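Local coordinates for protein glycosyl hydrolase (Rhizobium leguminosarum bv. trifolii, PDB 5NDX) that probably hydrolyses O-glycosidic bonds as a family 39 glycoside hydrolase, being the bacterial orthologue of human alpha-L-iduronidase, at residues M41-G46 and E551-W556; A197-G202 and G210-D215; D377-V382 and I397-L402; E457-E462 and E480-E485; G529-A534 and R613-L618. The protein carries 2 engineered substitutions. One frame throughout, in Å; residues are numbered along the deposited sequence.

Contact 1. Residues M41-G46 and E551-W556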
# COMPACT_ATOMS: atom_id res chain seq x y z
N MET A 41 -7.15 1.06 -11.05
CA MET A 41 -6.56 0.67 -9.78
C MET A 41 -5.91 1.84 -9.04
O MET A 41 -5.99 1.92 -7.82
CB MET A 41 -5.56 -0.44 -9.99
CG MET A 41 -6.22 -1.73 -10.46
SD MET A 41 -5.05 -2.82 -11.25
CE MET A 41 -6.02 -4.33 -11.32
N LEU A 42 -5.25 2.74 -9.78
CA LEU A 42 -4.57 3.88 -9.17
C LEU A 42 -5.51 4.86 -8.45
O LEU A 42 -5.08 5.53 -7.54
CB LEU A 42 -3.70 4.63 -10.17
CG LEU A 42 -2.53 3.86 -10.73
CD1 LEU A 42 -1.80 4.68 -11.77
CD2 LEU A 42 -1.58 3.45 -9.65
N ALA A 43 -6.76 4.94 -8.88
CA ALA A 43 -7.77 5.71 -8.17
C ALA A 43 -8.00 5.14 -6.79
O ALA A 43 -8.08 5.89 -5.81
CB ALA A 43 -9.07 5.70 -8.95
N TYR A 44 -8.15 3.80 -6.68
CA TYR A 44 -8.30 3.21 -5.33
C TYR A 44 -7.03 3.35 -4.52
O TYR A 44 -7.10 3.68 -3.34
CB TYR A 44 -8.63 1.74 -5.35
CG TYR A 44 -9.84 1.34 -6.08
CD1 TYR A 44 -11.11 1.27 -5.47
CD2 TYR A 44 -9.74 1.00 -7.41
CE1 TYR A 44 -12.20 0.80 -6.19
CE2 TYR A 44 -10.82 0.60 -8.12
CZ TYR A 44 -12.04 0.50 -7.52
OH TYR A 44 -13.03 0.06 -8.39
N ILE A 45 -5.87 3.13 -5.16
CA ILE A 45 -4.58 3.17 -4.46
C ILE A 45 -4.25 4.58 -3.96
O ILE A 45 -3.77 4.74 -2.84
CB ILE A 45 -3.46 2.64 -5.35
CG1 ILE A 45 -3.68 1.16 -5.62
CG2 ILE A 45 -2.09 2.87 -4.72
CD1 ILE A 45 -2.88 0.66 -6.83
N GLY A 46 -4.57 5.61 -4.74
CA GLY A 46 -4.37 6.99 -4.31
C GLY A 46 -5.45 7.56 -3.41
O GLY A 46 -5.37 8.70 -3.02
N GLU A 551 -19.80 1.50 -16.93
CA GLU A 551 -19.40 1.79 -15.54
C GLU A 551 -18.72 3.14 -15.48
O GLU A 551 -18.17 3.61 -16.49
CB GLU A 551 -18.45 0.71 -14.99
CG GLU A 551 -19.07 -0.67 -14.90
CD GLU A 551 -18.14 -1.77 -14.39
OE1 GLU A 551 -16.92 -1.55 -14.34
OE2 GLU A 551 -18.66 -2.85 -14.09
N ARG A 552 -18.72 3.73 -14.29
CA ARG A 552 -17.99 4.99 -14.03
C ARG A 552 -17.14 4.89 -12.78
O ARG A 552 -17.66 4.58 -11.72
CB ARG A 552 -18.99 6.12 -13.85
CG ARG A 552 -19.92 6.34 -15.05
CD ARG A 552 -19.17 6.86 -16.28
NE ARG A 552 -20.08 7.05 -17.44
CZ ARG A 552 -20.44 6.11 -18.32
NH1 ARG A 552 -20.00 4.86 -18.26
NH2 ARG A 552 -21.27 6.43 -19.28
N MET A 553 -15.85 5.12 -12.89
CA MET A 553 -14.97 5.20 -11.76
C MET A 553 -14.88 6.66 -11.31
O MET A 553 -14.57 7.52 -12.13
CB MET A 553 -13.58 4.72 -12.13
CG MET A 553 -12.62 4.66 -10.98
SD MET A 553 -13.20 3.37 -9.84
CE MET A 553 -12.32 3.84 -8.37
N LEU A 554 -15.16 6.89 -10.03
CA LEU A 554 -15.04 8.20 -9.39
C LEU A 554 -13.79 8.21 -8.51
O LEU A 554 -13.48 7.21 -7.80
CB LEU A 554 -16.27 8.48 -8.53
CG LEU A 554 -17.58 8.93 -9.18
CD1 LEU A 554 -18.07 7.89 -10.17
CD2 LEU A 554 -18.67 9.19 -8.14
N PHE A 555 -13.09 9.34 -8.53
CA PHE A 555 -11.88 9.59 -7.71
C PHE A 555 -12.00 11.03 -7.22
O PHE A 555 -12.41 11.88 -7.98
CB PHE A 555 -10.63 9.42 -8.57
CG PHE A 555 -9.34 9.69 -7.84
CD1 PHE A 555 -8.94 8.88 -6.75
CD2 PHE A 555 -8.46 10.72 -8.28
CE1 PHE A 555 -7.70 9.08 -6.11
CE2 PHE A 555 -7.23 10.95 -7.62
CZ PHE A 555 -6.85 10.12 -6.53
N TRP A 556 -11.64 11.29 -5.97
CA TRP A 556 -11.73 12.61 -5.38
C TRP A 556 -10.70 12.74 -4.29
O TRP A 556 -9.91 11.83 -4.09
CB TRP A 556 -13.16 12.90 -4.90
CG TRP A 556 -13.67 12.08 -3.81
CD1 TRP A 556 -13.63 12.34 -2.49
CD2 TRP A 556 -14.40 10.86 -3.96
NE1 TRP A 556 -14.26 11.35 -1.79
CE2 TRP A 556 -14.75 10.43 -2.67
CE3 TRP A 556 -14.75 10.07 -5.05
CZ2 TRP A 556 -15.42 9.23 -2.43
CZ3 TRP A 556 -15.49 8.89 -4.82
CH2 TRP A 556 -15.80 8.49 -3.50
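Ala43 is the first residue of 41-46 to meet strand 551-556, its CB lying 3.8 Å from Met553 CE and almost as close to Phe555 CD1. Its carbonyl O comes 3.2 Å from Phe555 CE1. Next along the helix, Tyr44 starts out away from the strand, but with CG anti to the carbonyl carbon (chi1 -57°) its ring swings back to meet Met553. The methionine chain, bent at chi2 (67°), sets CE over one ring face, 3.6 Å from the centroid, as a CH-pi contact; SD stands obliquely beside the ring in a Met-aromatic contact. An alanine here in place of Tyr44 would remove the ring that faces the Met553 methyl and would probably loosen this buried packing. Finally, Gly46 C meets the edge of the Phe555 ring, 3.8 Å from CE1. The contact is wholly buried: helix 36-45, which follows the first barrel strand, packs here against the middle strand of a C-terminal antiparallel sheet, with Leu592 of strand 590-594 also touching Tyr44 and Met553.

Contact 2. Residues A197-G202 and G210-D215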
# COMPACT_ATOMS: atom_id res chain seq x y z
N ALA A 197 30.89 -1.97 0.78
CA ALA A 197 32.34 -1.71 0.73
C ALA A 197 32.63 -0.50 -0.17
O ALA A 197 33.28 0.45 0.26
CB ALA A 197 33.11 -2.94 0.23
N HIS A 198 32.07 -0.51 -1.37
CA HIS A 198 32.22 0.62 -2.29
C HIS A 198 31.76 1.95 -1.75
O HIS A 198 32.43 2.97 -1.97
CB HIS A 198 31.49 0.32 -3.59
CG HIS A 198 31.80 1.28 -4.68
ND1 HIS A 198 30.88 2.19 -5.14
CD2 HIS A 198 32.92 1.47 -5.42
CE1 HIS A 198 31.42 2.92 -6.09
NE2 HIS A 198 32.66 2.50 -6.29
N CYS A 199 30.63 1.98 -1.06
CA CYS A 199 30.10 3.25 -0.52
C CYS A 199 30.78 3.67 0.78
O CYS A 199 30.71 4.82 1.16
CB CYS A 199 28.57 3.16 -0.30
SG CYS A 199 27.64 3.13 -1.86
N ASP A 200 31.42 2.74 1.47
CA ASP A 200 32.13 3.03 2.70
C ASP A 200 33.57 3.60 2.48
O ASP A 200 33.81 4.75 2.73
CB ASP A 200 32.20 1.78 3.56
CG ASP A 200 32.82 2.03 4.91
OD1 ASP A 200 32.81 3.16 5.40
OD2 ASP A 200 33.25 1.08 5.52
N SER A 201 34.51 2.76 2.07
CA SER A 201 35.81 3.18 1.53
C SER A 201 35.44 3.15 0.06
O SER A 201 34.26 3.23 -0.24
CB SER A 201 36.86 2.16 1.91
OG SER A 201 36.33 0.85 1.83
N GLY A 202 36.37 3.04 -0.87
CA GLY A 202 35.92 2.92 -2.26
C GLY A 202 35.79 4.29 -2.89
O GLY A 202 35.55 5.29 -2.20
N GLY A 210 36.66 9.94 -3.57
CA GLY A 210 35.82 9.45 -2.50
C GLY A 210 34.63 8.65 -3.01
O GLY A 210 34.35 8.62 -4.22
N PRO A 211 33.94 7.99 -2.08
CA PRO A 211 32.86 7.07 -2.46
C PRO A 211 31.61 7.82 -2.91
O PRO A 211 31.35 8.92 -2.44
CB PRO A 211 32.59 6.29 -1.17
CG PRO A 211 32.97 7.24 -0.08
CD PRO A 211 34.09 8.10 -0.61
N PRO A 212 30.83 7.23 -3.84
CA PRO A 212 29.52 7.82 -4.14
C PRO A 212 28.62 7.82 -2.90
O PRO A 212 28.75 6.95 -2.03
CB PRO A 212 28.96 6.89 -5.21
CG PRO A 212 29.54 5.58 -4.86
CD PRO A 212 30.95 5.89 -4.44
N ARG A 213 27.78 8.83 -2.78
CA ARG A 213 26.87 8.95 -1.64
C ARG A 213 25.83 7.81 -1.63
O ARG A 213 25.53 7.21 -2.68
CB ARG A 213 26.16 10.29 -1.65
CG ARG A 213 25.21 10.51 -2.82
CD ARG A 213 24.51 11.86 -2.66
NE ARG A 213 23.86 12.25 -3.92
CZ ARG A 213 22.57 12.05 -4.24
NH1 ARG A 213 21.72 11.47 -3.37
NH2 ARG A 213 22.12 12.45 -5.43
N ILE A 214 25.35 7.51 -0.44
CA ILE A 214 24.22 6.59 -0.26
C ILE A 214 23.37 7.16 0.87
O ILE A 214 23.86 7.42 1.97
CB ILE A 214 24.67 5.13 -0.03
CG1 ILE A 214 23.44 4.21 0.07
CG2 ILE A 214 25.54 5.00 1.20
CD1 ILE A 214 23.76 2.72 -0.09
N ASP A 215 22.10 7.41 0.56
CA ASP A 215 21.19 8.04 1.50
C ASP A 215 20.36 7.02 2.27
O ASP A 215 19.81 7.37 3.28
CB ASP A 215 20.29 8.99 0.75
CG ASP A 215 21.08 10.13 0.09
OD1 ASP A 215 21.82 10.79 0.81
OD2 ASP A 215 20.99 10.34 -1.13
O HOH W 1 29.06 6.89 0.50
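Pro211 forms the tight part of this contact, its ring tucked against carbonyl oxygens where helix 190-200 ends. Its CB is 3.3 Å from Cys199 O and equally close to Gly202 O. The backbone angles of Gly202 (phi 89°, psi 152°) call for glycine: a CB would be jammed against the preceding carbonyl and would also clash with His198 O. Next to it, the His198 side chain crosses Pro212 at about a right angle, CE1 lying 3.4 Å from Pro212 CD. Deeper in, Cys199 CB rests 3.8 Å from Ile214 CG2. A water bridges the backbones, donating to Cys199 O at 2.7 Å and to Pro212 O at 2.5 Å. On the solvent side, by contrast, Asp200 and exposed Ser201 point away from the loop, and the Asp200 carboxylate pairs with Arg255. The contact closes the loop between helix 190-200 and barrel strand 216-219, the alpha-to-beta link of a beta-alpha-beta unit, with Thr160 and Asp164 of helix 155-171 against His198 and Tyr163 against Ile214.

Contact 3. Residues D377-V382 and I397-L402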
# COMPACT_ATOMS: atom_id res chain seq x y z
N ASP A 377 -0.12 9.90 14.98
CA ASP A 377 1.29 10.28 14.86
C ASP A 377 2.04 10.11 16.19
O ASP A 377 3.23 10.46 16.29
CB ASP A 377 1.43 11.70 14.34
CG ASP A 377 0.86 12.75 15.34
OD1 ASP A 377 0.41 12.43 16.49
OD2 ASP A 377 0.84 13.92 14.93
N THR A 378 1.37 9.57 17.20
CA THR A 378 2.01 9.41 18.49
C THR A 378 1.58 8.09 19.11
O THR A 378 0.39 7.80 19.14
CB THR A 378 1.61 10.59 19.43
OG1 THR A 378 1.88 11.84 18.78
CG2 THR A 378 2.40 10.56 20.63
N VAL A 379 2.52 7.30 19.62
CA VAL A 379 2.17 6.08 20.37
C VAL A 379 1.71 6.44 21.78
O VAL A 379 2.31 7.25 22.43
CB VAL A 379 3.35 5.10 20.40
CG1 VAL A 379 3.02 3.87 21.23
CG2 VAL A 379 3.74 4.71 18.98
N CYS A 380 0.60 5.86 22.21
CA CYS A 380 0.08 6.01 23.59
C CYS A 380 0.46 4.84 24.44
O CYS A 380 0.66 3.74 23.94
CB CYS A 380 -1.44 5.88 23.64
SG CYS A 380 -2.34 6.91 22.59
N LYS A 381 0.44 5.05 25.73
CA LYS A 381 0.71 4.00 26.70
C LYS A 381 -0.43 2.98 26.70
O LYS A 381 -1.61 3.34 26.63
CB LYS A 381 0.88 4.63 28.06
CG LYS A 381 1.05 3.71 29.26
CD LYS A 381 0.68 4.52 30.53
CE LYS A 381 0.23 3.68 31.74
NZ LYS A 381 1.43 3.01 32.34
N VAL A 382 -0.07 1.73 26.75
CA VAL A 382 -1.05 0.67 26.83
C VAL A 382 -0.64 -0.27 27.94
O VAL A 382 0.52 -0.56 28.11
CB VAL A 382 -1.24 -0.05 25.44
CG1 VAL A 382 0.07 -0.33 24.78
CG2 VAL A 382 -1.99 -1.37 25.60
N ILE A 397 -1.07 -4.96 19.17
CA ILE A 397 -1.74 -3.67 19.15
C ILE A 397 -0.85 -2.52 18.62
O ILE A 397 0.33 -2.53 18.86
CB ILE A 397 -2.29 -3.38 20.55
CG1 ILE A 397 -3.26 -2.20 20.49
CG2 ILE A 397 -1.16 -3.10 21.56
CD1 ILE A 397 -4.06 -2.07 21.75
N LEU A 398 -1.43 -1.58 17.86
CA LEU A 398 -0.76 -0.30 17.49
C LEU A 398 -1.68 0.80 18.02
O LEU A 398 -2.70 1.13 17.40
CB LEU A 398 -0.56 -0.17 15.97
CG LEU A 398 0.32 -1.26 15.31
CD1 LEU A 398 0.11 -1.26 13.82
CD2 LEU A 398 1.80 -1.03 15.65
N PRO A 399 -1.34 1.37 19.18
CA PRO A 399 -2.20 2.32 19.86
C PRO A 399 -1.68 3.71 19.65
O PRO A 399 -0.57 4.00 20.08
CB PRO A 399 -2.10 1.89 21.32
CG PRO A 399 -0.70 1.37 21.44
CD PRO A 399 -0.23 0.94 20.05
N THR A 400 -2.44 4.54 18.91
CA THR A 400 -1.98 5.87 18.53
C THR A 400 -2.96 6.96 18.93
O THR A 400 -4.16 6.72 19.00
CB THR A 400 -1.68 6.01 17.03
OG1 THR A 400 -2.89 5.91 16.28
CG2 THR A 400 -0.65 4.99 16.58
N ARG A 401 -2.42 8.14 19.18
CA ARG A 401 -3.20 9.39 19.37
C ARG A 401 -3.24 10.14 18.05
O ARG A 401 -2.23 10.25 17.36
CB ARG A 401 -2.57 10.28 20.45
CG ARG A 401 -3.42 11.45 21.01
CD ARG A 401 -2.55 12.32 21.96
NE ARG A 401 -1.47 12.95 21.17
CZ ARG A 401 -0.39 13.61 21.62
NH1 ARG A 401 -0.17 13.77 22.92
NH2 ARG A 401 0.50 14.12 20.71
N LEU A 402 -4.41 10.64 17.72
CA LEU A 402 -4.62 11.46 16.52
C LEU A 402 -4.34 12.97 16.80
O LEU A 402 -4.62 13.46 17.90
CB LEU A 402 -6.07 11.31 16.05
CG LEU A 402 -6.47 9.89 15.61
CD1 LEU A 402 -7.98 9.75 15.59
CD2 LEU A 402 -5.91 9.65 14.24
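Three torsions bring Arg401 and Thr378 together where strand 378-385 begins and strand 395-401 ends. Arg401 leaves the backbone with CG anti to N (chi1 -166°) and bends at chi3 (65°), which lays its guanidinium beside Thr378, whose CG2 sits 4.0 Å above the guanidinium plane near its rim. Thr378, with OG1 beside its own N (chi1 -53°), runs alongside Arg401 in the same direction and donates to Asp377 OD1 at 2.8 Å, reaching the oxygen from above the carboxylate plane. That aspartate oxygen and Arg401 NH2 stay too far apart for a salt bridge, though the opposite charges probably attract.

The backbones are joined by three hydrogen bonds. Arg401 N donates to Thr378 O at 2.8 Å, within the carbonyl plane, and the same oxygen receives a CA-H...O contact from Thr400 CA at 3.1 Å. Asp377 N meets Arg401 O at 3.2 Å almost along the C=O axis, whereas Cys380 N reaches Pro399 O at 3.1 Å from above the carbonyl plane. Farther on, where the strands diverge, the side chains of Val382 and Pro399 cross, CG1 against CG at 3.8 Å. Val379 and Thr400 form an antiparallel non-hydrogen-bonded pair, and Thr400 OG1 turns to Ser408 O and Gly376 N. Strands 378-385 and 395-401 are thus twisted antiparallel neighbours in the large sheet of the beta-sandwich domain that accompanies the catalytic barrel in family 39.

Contact 4. Residues E457-E462 and E480-E485. With SO4 (sulfate ion), chain D.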
# COMPACT_ATOMS: atom_id res chain seq x y z
N GLU A 457 -17.63 -16.90 -2.99
CA GLU A 457 -17.67 -18.35 -2.94
C GLU A 457 -19.09 -18.83 -2.65
O GLU A 457 -19.47 -19.89 -3.08
CB GLU A 457 -16.72 -18.92 -1.86
CG GLU A 457 -15.27 -18.87 -2.27
CD GLU A 457 -14.30 -19.46 -1.23
OE1 GLU A 457 -14.64 -20.41 -0.47
OE2 GLU A 457 -13.18 -18.93 -1.20
N ALA A 458 -19.87 -18.05 -1.91
CA ALA A 458 -21.26 -18.44 -1.59
C ALA A 458 -22.23 -18.01 -2.70
O ALA A 458 -23.40 -18.34 -2.61
CB ALA A 458 -21.71 -17.89 -0.22
N GLN A 459 -21.80 -17.27 -3.71
CA GLN A 459 -22.71 -16.86 -4.76
C GLN A 459 -22.96 -18.04 -5.72
O GLN A 459 -21.99 -18.67 -6.17
CB GLN A 459 -22.15 -15.68 -5.55
CG GLN A 459 -22.28 -14.35 -4.84
CD GLN A 459 -21.58 -13.22 -5.55
OE1 GLN A 459 -20.69 -13.41 -6.37
NE2 GLN A 459 -21.95 -12.02 -5.20
N ARG A 460 -24.22 -18.32 -6.05
CA ARG A 460 -24.52 -19.42 -7.01
C ARG A 460 -24.14 -18.98 -8.41
O ARG A 460 -24.46 -17.86 -8.83
CB ARG A 460 -25.98 -19.86 -6.96
CG ARG A 460 -26.33 -21.13 -7.79
CD ARG A 460 -27.80 -21.54 -7.57
NE ARG A 460 -28.71 -20.41 -7.86
CZ ARG A 460 -29.29 -19.56 -6.98
NH1 ARG A 460 -29.13 -19.67 -5.66
NH2 ARG A 460 -30.08 -18.57 -7.44
N ASP A 461 -23.39 -19.83 -9.11
CA ASP A 461 -22.99 -19.55 -10.47
C ASP A 461 -24.21 -19.82 -11.31
O ASP A 461 -24.69 -20.97 -11.40
CB ASP A 461 -21.83 -20.44 -10.88
CG ASP A 461 -21.33 -20.16 -12.26
OD1 ASP A 461 -22.02 -19.46 -13.03
OD2 ASP A 461 -20.25 -20.71 -12.57
N GLU A 462 -24.75 -18.77 -11.90
CA GLU A 462 -26.02 -18.89 -12.63
C GLU A 462 -25.86 -19.54 -14.00
O GLU A 462 -26.84 -20.01 -14.55
CB GLU A 462 -26.74 -17.54 -12.74
CG GLU A 462 -27.42 -17.18 -11.41
CD GLU A 462 -28.01 -15.77 -11.41
OE1 GLU A 462 -28.27 -15.22 -12.51
OE2 GLU A 462 -28.21 -15.22 -10.32
N GLU A 480 -24.50 -8.68 -12.76
CA GLU A 480 -24.45 -7.34 -12.22
C GLU A 480 -24.84 -7.32 -10.75
O GLU A 480 -24.13 -6.73 -9.94
CB GLU A 480 -25.32 -6.37 -13.02
CG GLU A 480 -25.29 -4.97 -12.44
CD GLU A 480 -26.06 -3.90 -13.26
OE1 GLU A 480 -26.64 -4.23 -14.32
OE2 GLU A 480 -26.06 -2.72 -12.84
N ALA A 481 -25.95 -7.95 -10.40
CA ALA A 481 -26.38 -8.00 -8.99
C ALA A 481 -25.31 -8.65 -8.09
O ALA A 481 -25.12 -8.22 -6.96
CB ALA A 481 -27.71 -8.73 -8.83
N GLN A 482 -24.63 -9.67 -8.58
CA GLN A 482 -23.54 -10.34 -7.83
C GLN A 482 -22.34 -9.44 -7.59
O GLN A 482 -21.83 -9.34 -6.47
CB GLN A 482 -23.14 -11.64 -8.51
CG GLN A 482 -24.18 -12.71 -8.27
CD GLN A 482 -23.99 -13.97 -9.10
OE1 GLN A 482 -23.35 -13.96 -10.15
NE2 GLN A 482 -24.48 -15.09 -8.57
N PHE A 483 -21.97 -8.70 -8.62
CA PHE A 483 -20.97 -7.68 -8.48
C PHE A 483 -21.34 -6.56 -7.48
O PHE A 483 -20.46 -6.10 -6.74
CB PHE A 483 -20.61 -7.06 -9.82
CG PHE A 483 -19.56 -7.83 -10.60
CD1 PHE A 483 -18.33 -8.10 -10.04
CD2 PHE A 483 -19.79 -8.21 -11.92
CE1 PHE A 483 -17.35 -8.77 -10.75
CE2 PHE A 483 -18.81 -8.87 -12.64
CZ PHE A 483 -17.60 -9.18 -12.05
N ALA A 484 -22.61 -6.17 -7.43
CA ALA A 484 -23.07 -5.15 -6.49
C ALA A 484 -22.94 -5.72 -5.07
O ALA A 484 -22.54 -5.02 -4.15
CB ALA A 484 -24.53 -4.70 -6.77
N GLU A 485 -23.24 -7.00 -4.90
CA GLU A 485 -23.05 -7.67 -3.62
C GLU A 485 -21.56 -7.73 -3.23
O GLU A 485 -21.22 -7.46 -2.10
CB GLU A 485 -23.74 -9.05 -3.66
CG GLU A 485 -23.65 -9.89 -2.41
CD GLU A 485 -24.20 -11.36 -2.59
OE1 GLU A 485 -24.64 -11.80 -3.71
OE2 GLU A 485 -24.18 -12.08 -1.57
S SO4 D . -26.66 -9.49 -15.70
O1 SO4 D . -27.27 -10.84 -15.67
O2 SO4 D . -27.06 -8.77 -14.47
O3 SO4 D . -25.17 -9.56 -15.76
O4 SO4 D . -27.15 -8.73 -16.88
O HOH W 2 -23.68 -16.25 -11.70
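This is a polar, amide-rich contact that ties a loop to the first turns of helix 480-489, within the excursion linking strands 436-445 and 493-503 of the beta-sandwich sheet. Two buried glutamines carry it. Gln459 and Gln482, both extended beyond CG, slide past each other in opposite directions with their amide planes 20° apart and stacked; Gln459 CD lies 3.7 Å from Gln482 CB. Each amide donates to the partner segment. Gln459 NE2 spends its two bonds on the helix, one to the backbone Gln482 O at 3.0 Å and one to Glu485 OE1 at 3.1 Å, the carboxylate being met from above its plane. Gln482 NE2 returns the grip, reaching Arg460 O at 2.8 Å in the carbonyl plane. Replacing Gln459 by an alanine would remove both bonds to the helix and the stacked amide, and would probably let the loop drift from Gln482 and Glu485.

The far side of the Gln482 amide is fixed as well. Its OE1 accepts from Thr479 N, just ahead of the helix, and from a water at 2.8 Å that in turn accepts from Glu462 N, so that one amide bridges loop and helix start. A sulfate, probably from the crystallisation liquor, sits at the helix N-terminus, where Glu480 N forks to its O2 at 3.1 Å and its O3 at 3.2 Å.

Contact 5. Residues G529-A534 and R613-L618. Unlike the reference sequence in segment 529-534: Ala534 (reference Thr). Unlike the reference sequence in segment 613-618: Leu618 (reference Val). With SO4 (sulfate ion), chain H; SO4 (sulfate ion), chain G.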
# COMPACT_ATOMS: atom_id res chain seq x y z
N GLY A 529 -17.54 20.19 16.51
CA GLY A 529 -18.57 21.17 16.58
C GLY A 529 -19.23 21.59 15.28
O GLY A 529 -20.25 22.25 15.33
N VAL A 530 -18.66 21.22 14.13
CA VAL A 530 -19.18 21.64 12.81
C VAL A 530 -19.17 20.44 11.86
O VAL A 530 -18.48 19.47 12.12
CB VAL A 530 -18.31 22.78 12.20
CG1 VAL A 530 -18.41 24.04 13.04
CG2 VAL A 530 -16.85 22.41 12.12
N PRO A 531 -19.91 20.52 10.74
CA PRO A 531 -19.84 19.45 9.78
C PRO A 531 -18.46 19.35 9.15
O PRO A 531 -17.68 20.27 9.23
CB PRO A 531 -20.90 19.83 8.72
CG PRO A 531 -21.73 20.90 9.37
CD PRO A 531 -20.78 21.62 10.26
N PRO A 532 -18.12 18.20 8.60
CA PRO A 532 -16.83 18.02 7.96
C PRO A 532 -16.74 18.82 6.64
O PRO A 532 -17.76 19.14 6.03
CB PRO A 532 -16.84 16.54 7.63
CG PRO A 532 -18.25 16.27 7.32
CD PRO A 532 -19.05 17.10 8.29
N ALA A 533 -15.51 19.09 6.23
CA ALA A 533 -15.25 19.75 4.99
C ALA A 533 -15.70 18.89 3.79
O ALA A 533 -15.60 17.66 3.77
CB ALA A 533 -13.77 20.07 4.88
N ALA A 534 -16.23 19.58 2.80
CA ALA A 534 -16.68 18.93 1.59
C ALA A 534 -15.50 18.32 0.83
O ALA A 534 -14.36 18.78 0.93
CB ALA A 534 -17.45 19.92 0.73
N ARG A 613 -23.41 15.66 7.61
CA ARG A 613 -23.02 15.75 6.21
C ARG A 613 -22.27 17.02 5.94
O ARG A 613 -22.59 18.04 6.50
CB ARG A 613 -24.24 15.71 5.29
CG ARG A 613 -23.85 15.24 3.90
CD ARG A 613 -24.97 15.21 2.84
NE ARG A 613 -25.79 16.41 2.62
CZ ARG A 613 -25.38 17.63 2.31
NH1 ARG A 613 -24.10 17.95 2.26
NH2 ARG A 613 -26.27 18.59 2.11
N SER A 614 -21.28 16.96 5.06
CA SER A 614 -20.59 18.19 4.63
C SER A 614 -21.67 19.03 3.98
O SER A 614 -22.39 18.51 3.12
CB SER A 614 -19.46 17.92 3.64
OG SER A 614 -19.88 17.07 2.59
N GLU A 615 -21.84 20.27 4.47
CA GLU A 615 -22.86 21.25 3.98
C GLU A 615 -22.91 21.40 2.44
O GLU A 615 -23.96 21.59 1.83
CB GLU A 615 -22.62 22.63 4.63
CG GLU A 615 -23.26 22.78 6.00
CD GLU A 615 -22.68 23.92 6.82
OE1 GLU A 615 -22.91 23.95 8.05
OE2 GLU A 615 -21.98 24.79 6.24
N LEU A 616 -21.73 21.27 1.84
CA LEU A 616 -21.55 21.19 0.43
C LEU A 616 -21.29 19.68 0.11
O LEU A 616 -20.48 19.02 0.77
CB LEU A 616 -20.32 22.07 0.14
CG LEU A 616 -19.72 22.73 -1.14
CD1 LEU A 616 -19.04 24.00 -0.65
CD2 LEU A 616 -18.70 21.92 -1.99
N CYS A 617 -21.99 19.18 -0.90
CA CYS A 617 -21.55 18.06 -1.69
C CYS A 617 -20.69 18.53 -2.88
O CYS A 617 -20.67 19.70 -3.18
CB CYS A 617 -22.75 17.16 -2.04
SG CYS A 617 -23.40 16.50 -0.42
N LEU A 618 -19.86 17.64 -3.41
CA LEU A 618 -18.99 17.89 -4.55
C LEU A 618 -19.64 17.23 -5.75
O LEU A 618 -19.87 16.03 -5.71
CB LEU A 618 -17.61 17.27 -4.31
CG LEU A 618 -16.44 17.84 -5.10
CD1 LEU A 618 -16.62 17.69 -6.56
CD2 LEU A 618 -16.41 19.31 -4.81
S SO4 H . -16.05 23.20 3.28
O1 SO4 H . -16.25 23.09 4.75
O2 SO4 H . -16.18 24.62 2.89
O3 SO4 H . -14.69 22.71 2.95
O4 SO4 H . -17.08 22.42 2.56
S SO4 G . -28.55 14.82 5.65
O1 SO4 G . -29.76 14.92 6.49
O2 SO4 G . -27.35 14.71 6.52
O3 SO4 G . -28.65 13.62 4.79
O4 SO4 G . -28.42 16.02 4.79
O HOH W 3 -19.16 21.31 5.41
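Two loops of the C-terminal beta domain meet near the surface, in a fold consistent with the fibronectin type III-like domain of the human enzyme. Residues 531-534 run in a polyproline II conformation as they approach strand 536-545, and their course is inclined by 46° to that of residues 613-616. Pro531 faces the other loop, its CB 3.3 Å from Arg613 O, and the Glu615 side chain crosses its ring obliquely so that OE1 comes 3.5 Å from CG. Pro532 turns its ring to the flank, alongside the Ser614 backbone, while its carbonyl oxygen takes a CA-H...O contact from Ser614 CA. Ala534, a threonine in the reference sequence, points toward residues 613-618: its CB presses to 3.2 Å from Leu616 O and 3.6 Å from Leu616 CD2. Arg613 starts out away from the other loop, and its NE makes a weak hydrogen bond to a sulfate.

Ser614 holds its loop in shape. With OG between the backbone N and the carbonyl carbon (chi1 48°), it donates to Leu616 O at 2.7 Å and accepts from Ala606 N of strand 601-607; Cys617, three residues on, is disulfide-bonded to Cys605 of the same strand. A water joins the loops, donating to Pro532 O at 2.7 Å and accepting from Glu615 N at 3.0 Å. Ala534 N donates to O4 of another sulfate at 3.0 Å.

Contacts 2, 3 and 4 come in series along the chain, all between the two segments of contact 1, whereas contact 5 alternates with contact 1, its first segment preceding 551-556. Contact 2 belongs to the TIM barrel, contacts 3 and 4 to the beta-sandwich and its excursion, and contact 5 to the C-terminal beta domain. Contact 1 brings the first barrel helix against that last domain across 505 residues. Its nearest atoms lie about 6 Å from both contact 4 and contact 5, which keep about 21 Å between their own; the centres of contacts 2 and 4 are about 57 Å apart. Contact 1 alone joins two domains; the others lie within one.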